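Local coordinates for protein imidazolonepropionase (Unidentified, PDB 2Q09) that hydrolyses the ring carbon-nitrogen bond of imidazolone-5-propanoate to give N-formimidoyl-L-glutamate, the third step of histidine degradation, at residues Ala31-Val43 with Gln363-Phe375. Residues are numbered along the deposited sequence; the frame is centred on the assembly and turned at random.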
ATOM      1  N   ALA A  31       6.936  27.306   9.820  1.00 31.66           N
ATOM      2  CA  ALA A  31       5.586  27.753   9.528  1.00 32.27           C
ATOM      3  C   ALA A  31       5.276  27.068   8.204  1.00 31.73           C
ATOM      4  O   ALA A  31       6.067  27.155   7.266  1.00 33.03           O
ATOM      5  CB  ALA A  31       5.545  29.268   9.361  1.00 32.19           C
ATOM      6  N   LEU A  32       4.151  26.370   8.130  1.00 32.10           N
ATOM      7  CA  LEU A  32       3.784  25.679   6.900  1.00 31.95           C
ATOM      8  C   LEU A  32       2.524  26.298   6.305  1.00 32.08           C
ATOM      9  O   LEU A  32       1.464  26.291   6.929  1.00 32.23           O
ATOM     10  CB  LEU A  32       3.566  24.185   7.180  1.00 32.82           C
ATOM     11  CG  LEU A  32       3.401  23.248   5.977  1.00 32.78           C
ATOM     12  CD1 LEU A  32       3.429  21.804   6.451  1.00 33.58           C
ATOM     13  CD2 LEU A  32       2.096  23.547   5.253  1.00 32.27           C
ATOM     14  N   GLY A  33       2.652  26.838   5.096  1.00 32.64           N
ATOM     15  CA  GLY A  33       1.519  27.461   4.435  1.00 32.66           C
ATOM     16  C   GLY A  33       1.106  26.673   3.209  1.00 32.60           C
ATOM     17  O   GLY A  33       1.951  26.128   2.500  1.00 33.22           O
ATOM     18  N   VAL A  34      -0.191  26.593   2.955  1.00 32.84           N
ATOM     19  CA  VAL A  34      -0.652  25.845   1.800  1.00 34.24           C
ATOM     20  C   VAL A  34      -1.397  26.733   0.816  1.00 35.24           C
ATOM     21  O   VAL A  34      -2.040  27.711   1.195  1.00 35.98           O
ATOM     22  CB  VAL A  34      -1.569  24.667   2.223  1.00 33.92           C
ATOM     23  CG1 VAL A  34      -0.860  23.809   3.263  1.00 32.51           C
ATOM     24  CG2 VAL A  34      -2.889  25.181   2.759  1.00 33.23           C
ATOM     25  N   HIS A  35      -1.289  26.392  -0.462  1.00 36.64           N
ATOM     26  CA  HIS A  35      -1.981  27.136  -1.495  1.00 37.94           C
ATOM     27  C   HIS A  35      -2.463  26.171  -2.558  1.00 37.47           C
ATOM     28  O   HIS A  35      -1.672  25.438  -3.150  1.00 36.69           O
ATOM     29  CB  HIS A  35      -1.071  28.189  -2.126  1.00 38.82           C
ATOM     30  CG  HIS A  35      -1.799  29.124  -3.034  1.00 41.59           C
ATOM     31  ND1 HIS A  35      -2.832  29.927  -2.594  1.00 42.28           N
ATOM     32  CD2 HIS A  35      -1.681  29.356  -4.363  1.00 41.81           C
ATOM     33  CE1 HIS A  35      -3.321  30.608  -3.615  1.00 42.41           C
ATOM     34  NE2 HIS A  35      -2.642  30.282  -4.700  1.00 42.00           N
ATOM     35  N   GLU A  36      -3.768  26.170  -2.784  1.00 37.77           N
ATOM     36  CA  GLU A  36      -4.374  25.300  -3.774  1.00 39.16           C
ATOM     37  C   GLU A  36      -3.924  23.847  -3.628  1.00 37.45           C
ATOM     38  O   GLU A  36      -3.386  23.246  -4.559  1.00 37.49           O
ATOM     39  CB  GLU A  36      -4.078  25.838  -5.177  1.00 42.08           C
ATOM     40  CG  GLU A  36      -4.976  27.012  -5.557  1.00 47.77           C
ATOM     41  CD  GLU A  36      -4.505  27.766  -6.782  1.00 51.69           C
ATOM     42  OE1 GLU A  36      -4.154  27.117  -7.785  1.00 54.64           O
ATOM     43  OE2 GLU A  36      -4.498  29.012  -6.746  1.00 53.41           O
ATOM     44  N   GLY A  37      -4.152  23.302  -2.436  1.00 35.80           N
ATOM     45  CA  GLY A  37      -3.824  21.917  -2.138  1.00 34.47           C
ATOM     46  C   GLY A  37      -2.360  21.522  -2.060  1.00 33.00           C
ATOM     47  O   GLY A  37      -2.055  20.342  -1.921  1.00 31.01           O
ATOM     48  N   ARG A  38      -1.452  22.490  -2.142  1.00 32.38           N
ATOM     49  CA  ARG A  38      -0.031  22.185  -2.084  1.00 32.38           C
ATOM     50  C   ARG A  38       0.718  22.987  -1.038  1.00 32.55           C
ATOM     51  O   ARG A  38       0.257  24.038  -0.592  1.00 30.56           O
ATOM     52  CB  ARG A  38       0.618  22.440  -3.442  1.00 33.79           C
ATOM     53  CG  ARG A  38       0.096  21.553  -4.550  1.00 35.80           C
ATOM     54  CD  ARG A  38       0.861  21.779  -5.834  1.00 37.12           C
ATOM     55  NE  ARG A  38       0.364  20.914  -6.899  1.00 38.22           N
ATOM     56  CZ  ARG A  38       0.830  19.699  -7.168  1.00 39.50           C
ATOM     57  NH1 ARG A  38       1.826  19.189  -6.460  1.00 40.04           N
ATOM     58  NH2 ARG A  38       0.276  18.982  -8.135  1.00 39.87           N
ATOM     59  N   ILE A  39       1.879  22.469  -0.643  1.00 31.67           N
ATOM     60  CA  ILE A  39       2.714  23.157   0.324  1.00 32.20           C
ATOM     61  C   ILE A  39       3.288  24.342  -0.448  1.00 33.95           C
ATOM     62  O   ILE A  39       4.052  24.166  -1.406  1.00 33.10           O
ATOM     63  CB  ILE A  39       3.855  22.257   0.825  1.00 31.06           C
ATOM     64  CG1 ILE A  39       3.274  20.967   1.413  1.00 31.32           C
ATOM     65  CG2 ILE A  39       4.650  22.991   1.911  1.00 30.29           C
ATOM     66  CD1 ILE A  39       4.316  19.927   1.773  1.00 31.12           C
ATOM     67  N   HIS A  40       2.897  25.540  -0.037  1.00 35.94           N
ATOM     68  CA  HIS A  40       3.334  26.756  -0.706  1.00 38.19           C
ATOM     69  C   HIS A  40       4.618  27.322  -0.125  1.00 38.13           C
ATOM     70  O   HIS A  40       5.421  27.926  -0.835  1.00 38.76           O
ATOM     71  CB  HIS A  40       2.229  27.804  -0.625  1.00 39.57           C
ATOM     72  CG  HIS A  40       2.395  28.927  -1.594  1.00 42.77           C
ATOM     73  ND1 HIS A  40       2.470  28.728  -2.956  1.00 43.66           N
ATOM     74  CD2 HIS A  40       2.497  30.265  -1.402  1.00 43.23           C
ATOM     75  CE1 HIS A  40       2.612  29.895  -3.563  1.00 44.12           C
ATOM     76  NE2 HIS A  40       2.632  30.843  -2.642  1.00 44.74           N
ATOM     77  N   ALA A  41       4.811  27.129   1.174  1.00 37.71           N
ATOM     78  CA  ALA A  41       6.009  27.632   1.825  1.00 36.69           C
ATOM     79  C   ALA A  41       6.308  26.960   3.161  1.00 36.25           C
ATOM     80  O   ALA A  41       5.404  26.541   3.887  1.00 35.55           O
ATOM     81  CB  ALA A  41       5.895  29.138   2.025  1.00 37.00           C
ATOM     82  N   LEU A  42       7.601  26.861   3.455  1.00 35.51           N
ATOM     83  CA  LEU A  42       8.109  26.293   4.696  1.00 37.11           C
ATOM     84  C   LEU A  42       9.175  27.256   5.179  1.00 36.97           C
ATOM     85  O   LEU A  42      10.288  27.283   4.658  1.00 38.55           O
ATOM     86  CB  LEU A  42       8.719  24.919   4.455  1.00 36.92           C
ATOM     87  CG  LEU A  42       7.790  23.738   4.717  1.00 38.52           C
ATOM     88  CD1 LEU A  42       8.484  22.447   4.315  1.00 40.65           C
ATOM     89  CD2 LEU A  42       7.417  23.716   6.199  1.00 37.40           C
ATOM     90  N   VAL A  43       8.826  28.044   6.188  1.00 37.69           N
ATOM     91  CA  VAL A  43       9.724  29.054   6.730  1.00 36.88           C
ATOM     92  C   VAL A  43      10.003  28.913   8.222  1.00 35.81           C
ATOM     93  O   VAL A  43       9.080  28.819   9.030  1.00 35.76           O
ATOM     94  CB  VAL A  43       9.137  30.459   6.504  1.00 37.41           C
ATOM     95  CG1 VAL A  43      10.116  31.526   6.985  1.00 38.81           C
ATOM     96  CG2 VAL A  43       8.790  30.645   5.040  1.00 36.94           C
ATOM     97  N   GLN A 363       4.917  13.899  -6.055  1.00 30.34           N
ATOM     98  CA  GLN A 363       3.780  14.584  -5.443  1.00 31.71           C
ATOM     99  C   GLN A 363       3.530  14.385  -3.949  1.00 30.63           C
ATOM    100  O   GLN A 363       2.968  15.262  -3.295  1.00 30.19           O
ATOM    101  CB  GLN A 363       2.501  14.176  -6.173  1.00 33.22           C
ATOM    102  CG  GLN A 363       2.529  14.373  -7.669  1.00 37.42           C
ATOM    103  CD  GLN A 363       2.490  15.831  -8.057  1.00 40.00           C
ATOM    104  OE1 GLN A 363       1.695  16.605  -7.524  1.00 42.28           O
ATOM    105  NE2 GLN A 363       3.343  16.217  -8.997  1.00 41.98           N
ATOM    106  N   LEU A 364       3.935  13.235  -3.417  1.00 28.94           N
ATOM    107  CA  LEU A 364       3.691  12.904  -2.012  1.00 27.75           C
ATOM    108  C   LEU A 364       4.872  12.283  -1.277  1.00 26.28           C
ATOM    109  O   LEU A 364       5.871  11.905  -1.886  1.00 26.41           O
ATOM    110  CB  LEU A 364       2.520  11.921  -1.935  1.00 27.16           C
ATOM    111  CG  LEU A 364       1.164  12.370  -2.484  1.00 26.51           C
ATOM    112  CD1 LEU A 364       0.274  11.159  -2.754  1.00 27.16           C
ATOM    113  CD2 LEU A 364       0.519  13.300  -1.481  1.00 24.34           C
ATOM    114  N   GLY A 365       4.741  12.182   0.042  1.00 27.00           N
ATOM    115  CA  GLY A 365       5.773  11.552   0.839  1.00 25.51           C
ATOM    116  C   GLY A 365       6.832  12.414   1.491  1.00 25.85           C
ATOM    117  O   GLY A 365       7.629  11.895   2.283  1.00 25.23           O
ATOM    118  N   GLN A 366       6.861  13.708   1.168  1.00 24.58           N
ATOM    119  CA  GLN A 366       7.859  14.604   1.753  1.00 25.70           C
ATOM    120  C   GLN A 366       7.268  15.982   2.014  1.00 24.34           C
ATOM    121  O   GLN A 366       6.358  16.419   1.313  1.00 24.94           O
ATOM    122  CB  GLN A 366       9.049  14.764   0.810  1.00 25.33           C
ATOM    123  CG  GLN A 366       9.707  13.467   0.382  1.00 24.88           C
ATOM    124  CD  GLN A 366      10.826  13.702  -0.608  1.00 24.56           C
ATOM    125  OE1 GLN A 366      11.781  14.429  -0.322  1.00 26.10           O
ATOM    126  NE2 GLN A 366      10.715  13.094  -1.784  1.00 23.83           N
ATOM    127  N   LEU A 367       7.786  16.667   3.029  1.00 25.08           N
ATOM    128  CA  LEU A 367       7.314  18.008   3.338  1.00 25.39           C
ATOM    129  C   LEU A 367       8.226  18.970   2.581  1.00 26.92           C
ATOM    130  O   LEU A 367       9.179  19.525   3.133  1.00 25.68           O
ATOM    131  CB  LEU A 367       7.368  18.289   4.848  1.00 23.55           C
ATOM    132  CG  LEU A 367       6.521  17.399   5.772  1.00 23.32           C
ATOM    133  CD1 LEU A 367       6.537  17.997   7.175  1.00 22.27           C
ATOM    134  CD2 LEU A 367       5.088  17.305   5.272  1.00 22.55           C
ATOM    135  N   ARG A 368       7.942  19.124   1.292  1.00 27.91           N
ATOM    136  CA  ARG A 368       8.698  20.018   0.427  1.00 30.04           C
ATOM    137  C   ARG A 368       7.758  20.981  -0.273  1.00 30.19           C
ATOM    138  O   ARG A 368       6.631  20.631  -0.612  1.00 28.93           O
ATOM    139  CB  ARG A 368       9.409  19.252  -0.676  1.00 31.15           C
ATOM    140  CG  ARG A 368      10.472  18.279  -0.274  1.00 34.02           C
ATOM    141  CD  ARG A 368      11.227  17.923  -1.534  1.00 36.39           C
ATOM    142  NE  ARG A 368      12.284  16.950  -1.320  1.00 38.26           N
ATOM    143  CZ  ARG A 368      13.451  16.985  -1.946  1.00 39.49           C
ATOM    144  NH1 ARG A 368      13.703  17.956  -2.816  1.00 41.08           N
ATOM    145  NH2 ARG A 368      14.362  16.055  -1.714  1.00 39.57           N
ATOM    146  N   VAL A 369       8.246  22.187  -0.531  1.00 30.57           N
ATOM    147  CA  VAL A 369       7.450  23.172  -1.242  1.00 30.98           C
ATOM    148  C   VAL A 369       7.149  22.628  -2.628  1.00 29.62           C
ATOM    149  O   VAL A 369       8.018  22.071  -3.285  1.00 30.37           O
ATOM    150  CB  VAL A 369       8.209  24.511  -1.356  1.00 31.86           C
ATOM    151  CG1 VAL A 369       7.681  25.326  -2.532  1.00 34.47           C
ATOM    152  CG2 VAL A 369       8.049  25.289  -0.066  1.00 31.69           C
ATOM    153  N   GLY A 370       5.905  22.769  -3.061  1.00 30.64           N
ATOM    154  CA  GLY A 370       5.526  22.278  -4.374  1.00 30.76           C
ATOM    155  C   GLY A 370       4.793  20.944  -4.369  1.00 31.64           C
ATOM    156  O   GLY A 370       4.085  20.619  -5.323  1.00 30.41           O
HETATM  157  N   MSE A 371       4.955  20.160  -3.306  1.00 30.58           N
HETATM  158  CA  MSE A 371       4.271  18.868  -3.227  1.00 30.71           C
HETATM  159  C   MSE A 371       2.900  19.022  -2.576  1.00 28.25           C
HETATM  160  O   MSE A 371       2.625  20.037  -1.939  1.00 28.31           O
HETATM  161  CB  MSE A 371       5.128  17.862  -2.456  1.00 31.80           C
HETATM  162  CG  MSE A 371       6.400  17.497  -3.201  1.00 35.73           C
HETATM  163 SE   MSE A 371       7.366  16.035  -2.371  1.00 39.97          SE
HETATM  164  CE  MSE A 371       6.519  14.574  -3.265  1.00 39.91           C
ATOM    165  N   LEU A 372       2.044  18.013  -2.730  1.00 27.24           N
ATOM    166  CA  LEU A 372       0.698  18.070  -2.168  1.00 26.19           C
ATOM    167  C   LEU A 372       0.714  18.239  -0.656  1.00 26.23           C
ATOM    168  O   LEU A 372       1.592  17.702   0.034  1.00 25.57           O
ATOM    169  CB  LEU A 372      -0.090  16.818  -2.562  1.00 25.67           C
ATOM    170  CG  LEU A 372      -0.362  16.701  -4.070  1.00 27.15           C
ATOM    171  CD1 LEU A 372      -0.849  15.296  -4.406  1.00 25.53           C
ATOM    172  CD2 LEU A 372      -1.387  17.757  -4.497  1.00 27.08           C
ATOM    173  N   ALA A 373      -0.265  18.981  -0.145  1.00 24.62           N
ATOM    174  CA  ALA A 373      -0.352  19.250   1.282  1.00 24.35           C
ATOM    175  C   ALA A 373      -1.036  18.134   2.070  1.00 23.94           C
ATOM    176  O   ALA A 373      -2.140  18.319   2.594  1.00 23.68           O
ATOM    177  CB  ALA A 373      -1.073  20.579   1.522  1.00 26.53           C
ATOM    178  N   ASP A 374      -0.370  16.986   2.137  1.00 24.63           N
ATOM    179  CA  ASP A 374      -0.868  15.830   2.877  1.00 24.41           C
ATOM    180  C   ASP A 374       0.091  15.672   4.047  1.00 23.64           C
ATOM    181  O   ASP A 374       1.180  15.114   3.894  1.00 25.96           O
ATOM    182  CB  ASP A 374      -0.837  14.573   1.997  1.00 24.16           C
ATOM    183  CG  ASP A 374      -1.944  14.554   0.964  1.00 26.35           C
ATOM    184  OD1 ASP A 374      -2.600  15.601   0.768  1.00 26.05           O
ATOM    185  OD2 ASP A 374      -2.155  13.486   0.343  1.00 25.86           O
ATOM    186  N   PHE A 375      -0.297  16.182   5.209  1.00 23.35           N
ATOM    187  CA  PHE A 375       0.575  16.085   6.368  1.00 22.80           C
ATOM    188  C   PHE A 375      -0.194  15.849   7.654  1.00 23.38           C
ATOM    189  O   PHE A 375      -1.428  15.988   7.696  1.00 22.68           O
ATOM    190  CB  PHE A 375       1.456  17.338   6.474  1.00 23.09           C
ATOM    191  CG  PHE A 375       0.691  18.625   6.564  1.00 24.24           C
ATOM    192  CD1 PHE A 375       0.233  19.104   7.787  1.00 23.97           C
ATOM    193  CD2 PHE A 375       0.441  19.372   5.418  1.00 23.42           C
ATOM    194  CE1 PHE A 375      -0.451  20.318   7.870  1.00 24.15           C
ATOM    195  CE2 PHE A 375      -0.240  20.585   5.485  1.00 24.02           C
ATOM    196  CZ  PHE A 375      -0.691  21.059   6.713  1.00 25.08           C
TER
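R38, extended from CG to NE, grips Q363 end-on: NH1 and NH2 both donate to OE1, each at 2.8 Å, with the amide turned 86° from the guanidinium plane. NH1 also bonds G370 O, and L372 CD2 lies over one guanidinium face, so the group is fixed by both bonds and packing. Beside it the backbones join: I39 N donates to M371 O almost straight (172°), G370 N returns a bond to I39 O (2.9 Å), and A373 N binds G37 O. The type II turn R368-M371 holds G370 N and M371 O; the type I' turn H35-R38 carries G37 O. I39 CD1 comes within 3.4 Å of R368 O, L42 CD1 lies against L367 O (3.2 Å), and V369 CG2 against A41 CA. Deeper, chi1 of 58° swings the F375 ring toward L32, whose CD1 covers one face 4.0 Å from the centroid, while V34 CG1 meets the ring edge and A373 CB; W9 packs edge-to-face with the ring. The contact docks a beta hairpin, its outer strand carrying a classic bulge at H40 and A41, onto the loop entering strand 375-378, in the small beta domain beside the amidohydrolase TIM barrel, away from the iron site.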